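Local coordinates for protein Two-component system sensor histidine kinase (Bacteroides thetaiotaomicron, PDB 3OTT) that probably senses saccharides outside the cell through this extracellular propeller and sandwich region and relays the signal to its own intracellular histidine kinase part, at residues A109-T114 / N157-G162; L123-L128 / T134-R139; G468-F473 / G494-N499; D511-T514 / S518-Y521; F676-L681 / N689-R694. All coordinates share one frame; numbering follows the deposited sequence.

Interaction 1: A109-T114 / N157-G162; sequences ALQGDT and NQIYVG
Gln-111 NE2 donates to Asn-157 OD1 at 3.1 Å, with an N-H...O angle of 158°. The acceptor lies in the amide plane of Gln-111. On the asparagine side the fit is poorer. NE2 sits above the carbonyl plane of Asn-157 and is not directed at a lone pair. The two side chains cross at about a right angle. Asn-157 OD1 also accepts from Arg-153 NH1, so two donors share this oxygen. Gln-111 OE1 is held by Trp-116 NE1. The glutamine amide is therefore gripped at both ends, which fixes its rotation.

Apolar contact is made by Ile-159. Its CD1 lies 3.6 Å from Gln-111 CD and 4.0 Å from Gln-111 CG. With CG anti to the backbone N (chi1 -169°) and the chain extended beyond it, Gln-111 reaches across both Asn-157 and Ile-159. Ile-159 also packs on Ile-151 and Arg-153 of strand 148-153.

The backbones themselves stay apart. Gln-111 to Thr-114 form a type II' beta turn, with Gly-112 at a positive phi. Gln-111 N to Thr-114 O measures 2.7 Å, and Thr-114 N to Gln-111 O 3.1 Å. Within the turn, Asp-113 makes a salt bridge to Arg-374 of the second subunit. The contact joins the hairpin of strands 105-111 and 114-119 to the sheet that begins with strands 148-153 and 159-163, as adjacent blades pack in a beta-propeller.

Interaction 2: L123-L128 / T134-R139; sequences LYTYQL and TSFDTR
The ring of Phe-136 meets Thr-125 and Leu-123 at its edge. Thr-125 CB lies 3.7 Å from Phe-136 CE1, near the ring plane, and Leu-123 O is at the edge as well. Trp-116 meets the same ring with its plane turned by about 25°. The ring of Tyr-124 takes an oblique approach from Ser-135: Tyr-124 CD2 is 3.9 Å from Ser-135 CA, and Tyr-124 CE2 is 4.0 Å from Ser-135 OG.

The two segments form a beta hairpin from the third and fourth strands of a four-stranded antiparallel propeller blade. Strand 133-136 is an edge strand of that sheet. The short strand axes run 4.7 Å apart at 156°. Leu-123 with Phe-136 and Thr-125 with Thr-134 are hydrogen-bonded pairs; Tyr-124 with Ser-135 is the non-hydrogen-bonded pair between them. Phe-136 N donates to Leu-123 O at 2.8 Å. Thr-125 and Thr-134 exchange two bonds, N to O each way. Tyr-124 CA adds a CH...O contact to Thr-134 O, 3.2 Å away.

Leu-123, Thr-125, Thr-134 and Phe-136 share one face of the sheet. With its CG anti to the backbone N (chi1 176°), Leu-123 brings CD2 to 4.1 Å from Phe-136 CB. The two threonines lie side by side and point the same way, with Thr-125 CG2 3.9 Å from Thr-134 CB. Tyr-124 and Ser-135 occupy the other face, where Tyr-124 also touches Pro-102.

Interaction 3: G468-F473 / G494-N499; sequences GLSGMF and GIDKIN
This contact belongs to a beta-propeller blade. The loop 468-473 leads into strand 474-479, the first strand of a four-stranded antiparallel sheet. Strand 495-499 is the third strand of that sheet. The loop is fastened to it chiefly by one serine and one aspartate, Ser-470 and Asp-496.

Ser-470 N donates to Asp-496 OD2 at 2.9 Å, with an N-H...O angle of 143°. The amide meets that oxygen nearly along its C-O axis. Ser-470 OG lies close to both carboxylate oxygens, 2.7 Å from Asp-496 OD1 and 2.8 Å from Asp-496 OD2. Its proton can serve either one, and the choice is not settled. The serine OG is anti to its carbonyl carbon and beside its own N (chi1 -65°). This brings hydroxyl and amide to the carboxylate together.

Leu-469 flanks the acid. Its CA and its CD2 each come within 3.7 Å of Asp-496 OD2. The leucine side chain also packs on Tyr-463, as does Ile-498.

Lys-507 NZ is hydrogen-bonded to Ser-470 OG and forms a long, weak ion pair with Asp-496 OD1. Asp-496 also packs on Val-487 and Leu-489 of the neighbouring strand.

Asp-496 is buried, and its charge is probably balanced locally. The backbone amide and hydroxyl of Ser-470 supply hydrogen-bonding groups. The nearby lysine probably helps to keep the carboxylate ionised.

Interaction 4: D511-T514 / S518-Y521; sequences DELT and SPNY
Leu-513 meets Pro-519 by its CB. That atom lies 4.1 Å from Pro-519 CD, a plain apolar contact. With CG anti to the carbonyl carbon (chi1 -68°), the chain then turns away from Pro-519 CD. Neither CG nor the methyls CD1 and CD2 come closer to the proline than CB does. The side chain also packs on Val-532 and Phe-534 of strand 530-534.

The backbone of Leu-513 adds to the contact. Its carbonyl O comes within 3.8 Å of the same Pro-519 CD. The proline CD is therefore approached by both the CB and the O of one residue. Next along the chain, Thr-514 N and Ser-518 N are 3.8 Å apart. Their CA atoms are 4.4 Å apart. The side chains of Thr-514 and Ser-518 both start away from the opposite segment. Ser-518 OG is instead hydrogen-bonded to Asn-492 O.

Leu-513 is the centre of an inverse gamma turn. The associated bond from Thr-514 N to Glu-512 O, at 2.8 Å, is weak. The turn bends the chain just ahead of the next strand.

Pro-519 also packs on Val-532, so leucine and proline share that neighbour. Asn-520 and Tyr-521 both face Gly-533 in a classic beta bulge. The contact lies in the connection between two propeller blades. It joins the loop after strand 504-508 to the start of strand 519-524, the first strand of the next four-stranded sheet.

Interaction 5: F676-L681 / N689-R694; sequences FELSDL and NKFVYR
Asp-680 and Asn-689 make the polar contact. Asn-689 ND2 donates to Asp-680 OD2 at 2.9 Å, with an N-H...O angle of 153°. It meets the syn side of the oxygen, 16° out of the carboxylate plane. The amide and carboxylate planes stand 76° apart. Asp-680 OD1 is buried here and has no partner in the model.

The contact lies in the beta-sandwich, the Y_Y_Y domain with its immunoglobulin-like E-set fold. Strands 674-679 and 691-696 come from different sheets and face each other through their side chains. Ser-679 OG accepts from Leu-681 N at 2.8 Å. This is an ST turn, at the end of strand 674-679.

Apolar contact centres on the ring of Phe-691. Leu-678 CD1 lies over the centre of one face, 3.8 Å from the ring centroid, in a CH-pi contact. Leu-678 also packs on Leu-638, Ile-712 and Ile-726. The carboxylate of Asp-680 comes to the ring edge instead, with Asp-680 OD2 3.3 Å from Phe-691 CZ. Tyr-49, from a loop earlier in the chain, also touches Phe-691.

The contacts fall into three regions. Interactions 1 and 2 share a sheet, with centres 12 Å apart, and interaction 2 is nested along the chain inside the loop closed by interaction 1. They touch where Asp-113 O lies 3.1 Å from Leu-128 N, a probable hydrogen bond. Interactions 3 and 4 are 13 Å apart between centres and meet through Gly-494 N and Leu-513 O, 2.9 Å apart. These two pairs lie on opposite sides of the chain's centre; interactions 1 and 3 are 66 Å apart between centres. Interaction 5 touches neither pair. Its Asp-680 side chain is about 8 Å from the bound hexatantalum dodecabromide cluster.

Interaction 1: A109-T114 / N157-G162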
# COMPACT_ATOMS: atom_id res chain seq x y z
N ALA B 109 -9.13 4.82 -22.32
CA ALA B 109 -9.02 4.78 -20.86
C ALA B 109 -9.18 3.36 -20.43
O ALA B 109 -10.12 2.68 -20.89
CB ALA B 109 -10.08 5.63 -20.23
N LEU B 110 -8.25 2.90 -19.60
CA LEU B 110 -8.32 1.54 -19.01
C LEU B 110 -9.22 1.47 -17.78
O LEU B 110 -9.22 2.41 -16.96
CB LEU B 110 -6.98 1.16 -18.48
CG LEU B 110 -6.08 0.37 -19.37
CD1 LEU B 110 -4.66 0.44 -18.76
CD2 LEU B 110 -6.62 -1.10 -19.49
N GLN B 111 -9.92 0.36 -17.63
CA GLN B 111 -10.73 0.07 -16.48
C GLN B 111 -10.42 -1.37 -16.13
O GLN B 111 -11.02 -2.26 -16.67
CB GLN B 111 -12.24 0.27 -16.77
CG GLN B 111 -13.11 0.22 -15.49
CD GLN B 111 -14.57 0.20 -15.78
OE1 GLN B 111 -15.00 -0.07 -16.90
NE2 GLN B 111 -15.36 0.54 -14.79
N GLY B 112 -9.43 -1.60 -15.25
CA GLY B 112 -9.05 -2.95 -14.91
C GLY B 112 -8.47 -3.56 -16.16
O GLY B 112 -7.48 -3.05 -16.69
N ASP B 113 -9.08 -4.63 -16.66
CA ASP B 113 -8.53 -5.29 -17.85
C ASP B 113 -9.41 -5.08 -19.06
O ASP B 113 -9.45 -5.88 -19.94
CB ASP B 113 -8.38 -6.75 -17.56
CG ASP B 113 -7.23 -7.39 -18.34
OD1 ASP B 113 -6.23 -6.72 -18.60
OD2 ASP B 113 -7.33 -8.58 -18.67
N THR B 114 -10.15 -3.97 -19.05
CA THR B 114 -10.95 -3.54 -20.15
C THR B 114 -10.47 -2.16 -20.62
O THR B 114 -10.37 -1.24 -19.79
CB THR B 114 -12.41 -3.44 -19.72
OG1 THR B 114 -12.87 -4.75 -19.39
CG2 THR B 114 -13.21 -2.98 -20.86
N ASN B 157 -14.04 4.16 -9.77
CA ASN B 157 -14.38 3.22 -10.85
C ASN B 157 -15.62 3.63 -11.66
O ASN B 157 -16.31 2.80 -12.19
CB ASN B 157 -14.57 1.77 -10.36
CG ASN B 157 -14.34 0.73 -11.48
OD1 ASN B 157 -13.46 0.90 -12.33
ND2 ASN B 157 -15.13 -0.33 -11.48
N GLN B 158 -15.90 4.92 -11.73
CA GLN B 158 -16.95 5.45 -12.60
C GLN B 158 -16.35 5.79 -13.96
O GLN B 158 -15.15 6.13 -14.04
CB GLN B 158 -17.50 6.75 -12.00
CG GLN B 158 -18.26 6.55 -10.68
CD GLN B 158 -19.64 6.02 -10.92
OE1 GLN B 158 -19.80 4.85 -11.24
NE2 GLN B 158 -20.64 6.89 -10.84
N ILE B 159 -17.18 5.76 -15.02
CA ILE B 159 -16.72 6.11 -16.35
C ILE B 159 -17.44 7.33 -16.86
O ILE B 159 -18.67 7.30 -17.03
CB ILE B 159 -16.89 4.95 -17.35
CG1 ILE B 159 -16.22 3.66 -16.86
CG2 ILE B 159 -16.47 5.35 -18.71
CD1 ILE B 159 -14.69 3.67 -16.83
N TYR B 160 -16.65 8.38 -17.18
CA TYR B 160 -17.16 9.64 -17.68
C TYR B 160 -16.83 9.76 -19.14
O TYR B 160 -15.71 9.53 -19.53
CB TYR B 160 -16.59 10.83 -16.87
CG TYR B 160 -17.21 10.94 -15.48
CD1 TYR B 160 -16.66 10.28 -14.42
CD2 TYR B 160 -18.35 11.71 -15.25
CE1 TYR B 160 -17.17 10.38 -13.15
CE2 TYR B 160 -18.93 11.80 -13.98
CZ TYR B 160 -18.33 11.10 -12.94
OH TYR B 160 -18.85 11.15 -11.68
N VAL B 161 -17.80 10.14 -19.96
CA VAL B 161 -17.62 10.18 -21.42
C VAL B 161 -18.02 11.57 -21.95
O VAL B 161 -19.19 11.96 -21.88
CB VAL B 161 -18.49 9.09 -22.11
CG1 VAL B 161 -18.39 9.14 -23.68
CG2 VAL B 161 -18.14 7.76 -21.55
N GLY B 162 -17.05 12.30 -22.51
CA GLY B 162 -17.27 13.60 -23.11
C GLY B 162 -17.43 13.46 -24.62
O GLY B 162 -16.60 12.85 -25.30

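Interaction 2: L123-L128 / T134-R139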
# COMPACT_ATOMS: atom_id res chain seq x y z
N LEU B 123 -18.38 4.54 -29.42
CA LEU B 123 -17.73 4.27 -28.18
C LEU B 123 -17.68 2.78 -28.03
O LEU B 123 -18.68 2.08 -28.34
CB LEU B 123 -18.53 4.88 -26.99
CG LEU B 123 -18.03 4.62 -25.56
CD1 LEU B 123 -16.68 5.33 -25.29
CD2 LEU B 123 -19.10 5.02 -24.49
N TYR B 124 -16.53 2.28 -27.54
CA TYR B 124 -16.31 0.83 -27.54
C TYR B 124 -15.62 0.39 -26.27
O TYR B 124 -14.95 1.17 -25.58
CB TYR B 124 -15.46 0.38 -28.77
CG TYR B 124 -16.03 0.87 -30.08
CD1 TYR B 124 -15.78 2.17 -30.52
CD2 TYR B 124 -16.85 0.04 -30.86
CE1 TYR B 124 -16.32 2.63 -31.73
CE2 TYR B 124 -17.36 0.47 -32.05
CZ TYR B 124 -17.11 1.78 -32.47
OH TYR B 124 -17.63 2.20 -33.65
N THR B 125 -15.77 -0.88 -26.00
CA THR B 125 -15.01 -1.53 -24.99
C THR B 125 -14.16 -2.63 -25.64
O THR B 125 -14.57 -3.25 -26.65
CB THR B 125 -16.01 -1.99 -23.92
OG1 THR B 125 -15.89 -1.12 -22.77
CG2 THR B 125 -15.91 -3.33 -23.54
N TYR B 126 -12.97 -2.83 -25.09
CA TYR B 126 -12.09 -3.89 -25.55
C TYR B 126 -11.50 -4.65 -24.38
O TYR B 126 -10.72 -4.10 -23.61
CB TYR B 126 -10.97 -3.33 -26.42
CG TYR B 126 -10.11 -4.39 -27.09
CD1 TYR B 126 -10.69 -5.43 -27.84
CD2 TYR B 126 -8.71 -4.37 -26.98
CE1 TYR B 126 -9.91 -6.40 -28.51
CE2 TYR B 126 -7.92 -5.34 -27.62
CZ TYR B 126 -8.52 -6.34 -28.38
OH TYR B 126 -7.73 -7.30 -29.01
N GLN B 127 -11.85 -5.92 -24.28
CA GLN B 127 -11.56 -6.72 -23.15
C GLN B 127 -10.24 -7.42 -23.48
O GLN B 127 -10.13 -8.07 -24.45
CB GLN B 127 -12.74 -7.68 -22.83
CG GLN B 127 -12.88 -8.09 -21.32
CD GLN B 127 -11.65 -8.92 -20.78
OE1 GLN B 127 -11.16 -9.85 -21.41
NE2 GLN B 127 -11.22 -8.60 -19.56
N LEU B 128 -9.21 -7.21 -22.68
CA LEU B 128 -7.84 -7.53 -23.16
C LEU B 128 -7.54 -9.01 -23.12
O LEU B 128 -6.67 -9.46 -23.85
CB LEU B 128 -6.79 -6.77 -22.36
CG LEU B 128 -6.88 -5.23 -22.50
CD1 LEU B 128 -5.96 -4.58 -21.47
CD2 LEU B 128 -6.51 -4.74 -23.94
N THR B 134 -16.96 -4.48 -27.93
CA THR B 134 -18.36 -4.27 -27.63
C THR B 134 -18.61 -2.82 -27.93
O THR B 134 -17.81 -1.98 -27.57
CB THR B 134 -18.66 -4.44 -26.12
OG1 THR B 134 -18.51 -5.81 -25.73
CG2 THR B 134 -20.07 -3.99 -25.81
N SER B 135 -19.75 -2.55 -28.53
CA SER B 135 -20.08 -1.25 -29.02
C SER B 135 -21.14 -0.63 -28.15
O SER B 135 -21.99 -1.33 -27.65
CB SER B 135 -20.63 -1.41 -30.43
OG SER B 135 -21.14 -0.19 -30.92
N PHE B 136 -21.08 0.69 -28.00
CA PHE B 136 -22.06 1.44 -27.25
C PHE B 136 -22.57 2.54 -28.11
O PHE B 136 -21.79 3.27 -28.75
CB PHE B 136 -21.44 2.05 -26.00
CG PHE B 136 -21.04 1.03 -25.00
CD1 PHE B 136 -19.76 0.47 -25.05
CD2 PHE B 136 -21.96 0.56 -24.07
CE1 PHE B 136 -19.40 -0.52 -24.19
CE2 PHE B 136 -21.58 -0.42 -23.18
CZ PHE B 136 -20.32 -0.95 -23.23
N ASP B 137 -23.88 2.72 -28.12
CA ASP B 137 -24.36 3.82 -28.95
C ASP B 137 -25.50 4.69 -28.41
O ASP B 137 -25.95 4.58 -27.26
CB ASP B 137 -24.62 3.32 -30.39
CG ASP B 137 -25.99 2.68 -30.57
OD1 ASP B 137 -26.45 1.87 -29.72
OD2 ASP B 137 -26.63 3.02 -31.59
N THR B 138 -25.94 5.56 -29.30
CA THR B 138 -27.03 6.51 -29.08
C THR B 138 -28.40 5.85 -28.78
O THR B 138 -29.03 6.11 -27.78
CB THR B 138 -27.01 7.50 -30.29
OG1 THR B 138 -27.10 8.84 -29.82
CG2 THR B 138 -28.06 7.22 -31.32
N ARG B 139 -28.81 4.94 -29.65
CA ARG B 139 -30.08 4.22 -29.56
C ARG B 139 -30.13 3.14 -28.48
O ARG B 139 -31.05 3.15 -27.64
CB ARG B 139 -30.38 3.63 -30.93
CG ARG B 139 -30.94 4.70 -31.83
CD ARG B 139 -30.75 4.47 -33.33
NE ARG B 139 -30.81 5.76 -34.04
CZ ARG B 139 -31.94 6.43 -34.31
NH1 ARG B 139 -33.13 5.93 -33.94
NH2 ARG B 139 -31.88 7.60 -34.93

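Interaction 3: G468-F473 / G494-N499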
# COMPACT_ATOMS: atom_id res chain seq x y z
N GLY B 468 23.78 12.91 43.21
CA GLY B 468 24.23 14.16 42.57
C GLY B 468 23.40 14.64 41.38
O GLY B 468 23.45 15.80 41.06
N LEU B 469 22.65 13.77 40.72
CA LEU B 469 21.81 14.28 39.61
C LEU B 469 20.72 15.25 40.05
O LEU B 469 20.27 15.21 41.17
CB LEU B 469 21.14 13.19 38.79
CG LEU B 469 21.99 12.34 37.89
CD1 LEU B 469 21.04 11.46 37.14
CD2 LEU B 469 22.75 13.27 36.97
N SER B 470 20.36 16.12 39.12
CA SER B 470 19.34 17.16 39.30
C SER B 470 17.92 16.65 39.15
O SER B 470 16.99 17.42 39.39
CB SER B 470 19.54 18.25 38.22
OG SER B 470 20.81 18.94 38.42
N GLY B 471 17.76 15.39 38.73
CA GLY B 471 16.46 14.79 38.40
C GLY B 471 16.60 13.37 37.86
O GLY B 471 17.72 12.88 37.68
N MET B 472 15.47 12.72 37.56
CA MET B 472 15.47 11.30 37.20
C MET B 472 15.10 11.06 35.73
O MET B 472 15.29 9.93 35.22
CB MET B 472 14.58 10.48 38.13
CG MET B 472 15.14 10.34 39.57
SD MET B 472 16.77 9.50 39.60
CE MET B 472 16.36 7.80 39.34
N PHE B 473 14.59 12.12 35.08
CA PHE B 473 14.26 12.11 33.65
C PHE B 473 15.36 12.70 32.80
O PHE B 473 15.53 13.94 32.66
CB PHE B 473 12.93 12.81 33.35
CG PHE B 473 12.00 12.79 34.52
CD1 PHE B 473 10.97 11.83 34.58
CD2 PHE B 473 12.20 13.67 35.60
CE1 PHE B 473 10.12 11.78 35.69
CE2 PHE B 473 11.36 13.63 36.71
CZ PHE B 473 10.30 12.68 36.75
N GLY B 494 19.74 24.35 33.59
CA GLY B 494 21.13 24.07 33.35
C GLY B 494 21.30 22.65 32.76
O GLY B 494 20.31 22.00 32.33
N ILE B 495 22.54 22.19 32.76
CA ILE B 495 22.91 20.81 32.38
C ILE B 495 23.91 20.28 33.40
O ILE B 495 24.64 21.03 34.05
CB ILE B 495 23.46 20.68 30.87
CG1 ILE B 495 24.68 21.55 30.67
CG2 ILE B 495 22.36 21.03 29.78
CD1 ILE B 495 25.32 21.37 29.26
N ASP B 496 23.91 18.97 33.60
CA ASP B 496 24.72 18.39 34.64
C ASP B 496 26.01 17.92 33.98
O ASP B 496 25.99 17.57 32.78
CB ASP B 496 23.97 17.25 35.36
CG ASP B 496 22.98 17.77 36.47
OD1 ASP B 496 22.93 18.99 36.73
OD2 ASP B 496 22.24 16.97 37.11
N LYS B 497 27.10 17.95 34.74
CA LYS B 497 28.41 17.51 34.29
C LYS B 497 28.85 16.44 35.26
O LYS B 497 28.94 16.69 36.48
CB LYS B 497 29.42 18.66 34.25
CG LYS B 497 30.87 18.17 33.91
CD LYS B 497 31.99 19.25 33.80
CE LYS B 497 32.36 19.86 35.14
NZ LYS B 497 33.44 19.15 35.78
N ILE B 498 29.06 15.23 34.73
CA ILE B 498 29.61 14.14 35.50
C ILE B 498 31.11 13.88 35.22
O ILE B 498 31.56 13.78 34.07
CB ILE B 498 28.87 12.83 35.21
CG1 ILE B 498 27.41 12.96 35.49
CG2 ILE B 498 29.47 11.67 36.07
CD1 ILE B 498 26.65 11.79 35.07
N ASN B 499 31.88 13.79 36.28
CA ASN B 499 33.25 13.34 36.18
C ASN B 499 33.20 11.88 36.59
O ASN B 499 33.05 11.57 37.75
CB ASN B 499 34.18 14.18 37.04
CG ASN B 499 35.61 13.68 37.02
OD1 ASN B 499 35.86 12.47 36.92
ND2 ASN B 499 36.57 14.61 37.16

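Interaction 4: D511-T514 / S518-Y521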
# COMPACT_ATOMS: atom_id res chain seq x y z
N ASP B 511 22.14 29.57 35.56
CA ASP B 511 21.86 30.99 35.69
C ASP B 511 21.10 31.52 34.46
O ASP B 511 20.19 32.32 34.59
CB ASP B 511 23.16 31.77 36.00
CG ASP B 511 24.24 31.64 34.90
OD1 ASP B 511 24.17 30.73 34.02
OD2 ASP B 511 25.19 32.48 34.94
N GLU B 512 21.42 31.01 33.27
CA GLU B 512 20.78 31.40 32.04
C GLU B 512 19.80 30.34 31.52
O GLU B 512 18.69 30.68 31.08
CB GLU B 512 21.88 31.67 30.99
CG GLU B 512 21.36 32.33 29.73
CD GLU B 512 22.47 32.95 28.83
OE1 GLU B 512 23.65 33.08 29.27
OE2 GLU B 512 22.12 33.31 27.68
N LEU B 513 20.18 29.06 31.55
CA LEU B 513 19.32 28.03 31.00
C LEU B 513 18.16 27.65 31.93
O LEU B 513 18.19 26.60 32.55
CB LEU B 513 20.15 26.84 30.64
CG LEU B 513 21.16 26.94 29.49
CD1 LEU B 513 21.96 25.62 29.53
CD2 LEU B 513 20.47 27.09 28.18
N THR B 514 17.15 28.49 32.03
CA THR B 514 16.18 28.39 33.12
C THR B 514 14.90 29.12 32.68
O THR B 514 14.97 30.02 31.83
CB THR B 514 16.78 29.04 34.40
OG1 THR B 514 15.92 28.82 35.52
CG2 THR B 514 16.92 30.49 34.25
N SER B 518 14.81 26.97 29.46
CA SER B 518 15.03 25.59 29.87
C SER B 518 15.46 24.73 28.66
O SER B 518 14.80 24.74 27.64
CB SER B 518 13.77 25.03 30.51
OG SER B 518 13.94 23.66 30.79
N PRO B 519 16.58 24.03 28.77
CA PRO B 519 17.18 23.31 27.62
C PRO B 519 16.40 22.08 27.25
O PRO B 519 15.82 21.46 28.11
CB PRO B 519 18.59 22.88 28.12
CG PRO B 519 18.57 23.01 29.62
CD PRO B 519 17.36 23.85 30.03
N ASN B 520 16.41 21.72 25.98
CA ASN B 520 15.77 20.49 25.58
C ASN B 520 16.54 19.77 24.46
O ASN B 520 16.02 18.84 23.90
CB ASN B 520 14.31 20.73 25.15
CG ASN B 520 14.23 21.34 23.75
OD1 ASN B 520 14.95 22.31 23.46
ND2 ASN B 520 13.39 20.75 22.87
N TYR B 521 17.77 20.17 24.19
CA TYR B 521 18.56 19.48 23.21
C TYR B 521 20.02 19.67 23.47
O TYR B 521 20.47 20.77 23.82
CB TYR B 521 18.27 19.94 21.76
CG TYR B 521 18.48 18.80 20.78
CD1 TYR B 521 19.73 18.51 20.25
CD2 TYR B 521 17.39 17.98 20.39
CE1 TYR B 521 19.92 17.39 19.38
CE2 TYR B 521 17.57 16.90 19.52
CZ TYR B 521 18.83 16.60 19.01
OH TYR B 521 19.00 15.52 18.12

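Interaction 5: F676-L681 / N689-R694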
# COMPACT_ATOMS: atom_id res chain seq x y z
N PHE B 676 27.02 4.41 -29.86
CA PHE B 676 26.12 4.10 -28.77
C PHE B 676 25.75 5.47 -28.22
O PHE B 676 26.66 6.28 -27.95
CB PHE B 676 26.86 3.31 -27.66
CG PHE B 676 27.39 1.96 -28.12
CD1 PHE B 676 28.69 1.83 -28.60
CD2 PHE B 676 26.58 0.84 -28.11
CE1 PHE B 676 29.19 0.54 -29.07
CE2 PHE B 676 27.08 -0.41 -28.54
CZ PHE B 676 28.40 -0.53 -29.04
N GLU B 677 24.45 5.74 -28.07
CA GLU B 677 23.99 6.86 -27.26
C GLU B 677 23.55 6.33 -25.93
O GLU B 677 22.98 5.27 -25.85
CB GLU B 677 22.84 7.63 -27.91
CG GLU B 677 23.32 8.37 -29.13
CD GLU B 677 22.20 9.00 -29.92
OE1 GLU B 677 21.03 8.92 -29.48
OE2 GLU B 677 22.51 9.55 -30.99
N LEU B 678 23.77 7.11 -24.90
CA LEU B 678 23.51 6.70 -23.52
C LEU B 678 22.64 7.78 -22.87
O LEU B 678 22.71 8.95 -23.26
CB LEU B 678 24.85 6.54 -22.75
CG LEU B 678 25.64 7.83 -22.47
CD1 LEU B 678 25.26 8.47 -21.11
CD2 LEU B 678 27.10 7.55 -22.48
N SER B 679 21.84 7.43 -21.89
CA SER B 679 21.16 8.48 -21.11
C SER B 679 20.78 7.97 -19.73
O SER B 679 20.46 6.80 -19.58
CB SER B 679 19.90 8.94 -21.87
OG SER B 679 19.08 9.75 -21.04
N ASP B 680 20.78 8.84 -18.74
CA ASP B 680 20.20 8.53 -17.46
C ASP B 680 18.88 9.32 -17.27
O ASP B 680 18.40 9.53 -16.14
CB ASP B 680 21.19 8.85 -16.34
CG ASP B 680 21.64 10.35 -16.30
OD1 ASP B 680 21.31 11.19 -17.21
OD2 ASP B 680 22.38 10.69 -15.33
N LEU B 681 18.28 9.74 -18.38
CA LEU B 681 16.94 10.40 -18.39
C LEU B 681 16.95 11.69 -17.58
O LEU B 681 16.23 11.80 -16.62
CB LEU B 681 15.84 9.48 -17.84
CG LEU B 681 15.66 8.04 -18.40
CD1 LEU B 681 14.47 7.37 -17.62
CD2 LEU B 681 15.41 7.96 -19.88
N ASN B 689 24.63 15.33 -16.24
CA ASN B 689 25.74 14.66 -15.59
C ASN B 689 26.93 14.38 -16.58
O ASN B 689 26.79 14.51 -17.79
CB ASN B 689 25.23 13.37 -14.95
CG ASN B 689 24.30 13.64 -13.76
OD1 ASN B 689 24.64 14.37 -12.86
ND2 ASN B 689 23.12 13.04 -13.78
N LYS B 690 28.07 13.98 -16.02
CA LYS B 690 29.29 13.67 -16.76
C LYS B 690 29.57 12.18 -16.69
O LYS B 690 29.40 11.56 -15.64
CB LYS B 690 30.45 14.48 -16.18
CG LYS B 690 30.44 15.93 -16.63
CD LYS B 690 31.33 16.84 -15.76
CE LYS B 690 31.29 18.28 -16.33
NZ LYS B 690 31.98 19.32 -15.47
N PHE B 691 29.98 11.59 -17.81
CA PHE B 691 30.18 10.13 -17.90
C PHE B 691 31.62 9.72 -18.30
O PHE B 691 32.35 10.46 -18.94
CB PHE B 691 29.10 9.50 -18.82
CG PHE B 691 27.65 9.72 -18.30
CD1 PHE B 691 27.09 8.84 -17.41
CD2 PHE B 691 26.93 10.87 -18.64
CE1 PHE B 691 25.81 9.07 -16.88
CE2 PHE B 691 25.63 11.12 -18.11
CZ PHE B 691 25.07 10.24 -17.25
N VAL B 692 32.03 8.55 -17.86
CA VAL B 692 33.27 7.95 -18.28
C VAL B 692 32.91 6.61 -18.91
O VAL B 692 31.84 6.04 -18.62
CB VAL B 692 34.28 7.75 -17.09
CG1 VAL B 692 35.00 9.06 -16.75
CG2 VAL B 692 33.61 7.19 -15.87
N TYR B 693 33.77 6.15 -19.81
CA TYR B 693 33.54 4.88 -20.49
C TYR B 693 34.84 4.23 -20.83
O TYR B 693 35.88 4.91 -20.97
CB TYR B 693 32.70 5.08 -21.77
CG TYR B 693 33.38 5.82 -22.90
CD1 TYR B 693 33.41 7.21 -22.94
CD2 TYR B 693 33.97 5.13 -23.95
CE1 TYR B 693 34.03 7.90 -23.99
CE2 TYR B 693 34.62 5.79 -25.01
CZ TYR B 693 34.64 7.17 -25.02
OH TYR B 693 35.26 7.81 -26.05
N ARG B 694 34.79 2.92 -21.01
CA ARG B 694 35.96 2.16 -21.47
C ARG B 694 35.48 0.90 -22.17
O ARG B 694 34.42 0.36 -21.83
CB ARG B 694 36.88 1.81 -20.29
CG ARG B 694 36.23 0.91 -19.26
CD ARG B 694 36.99 0.98 -17.94
NE ARG B 694 38.28 0.29 -18.02
CZ ARG B 694 39.35 0.63 -17.30
NH1 ARG B 694 39.30 1.65 -16.44
NH2 ARG B 694 40.47 -0.05 -17.43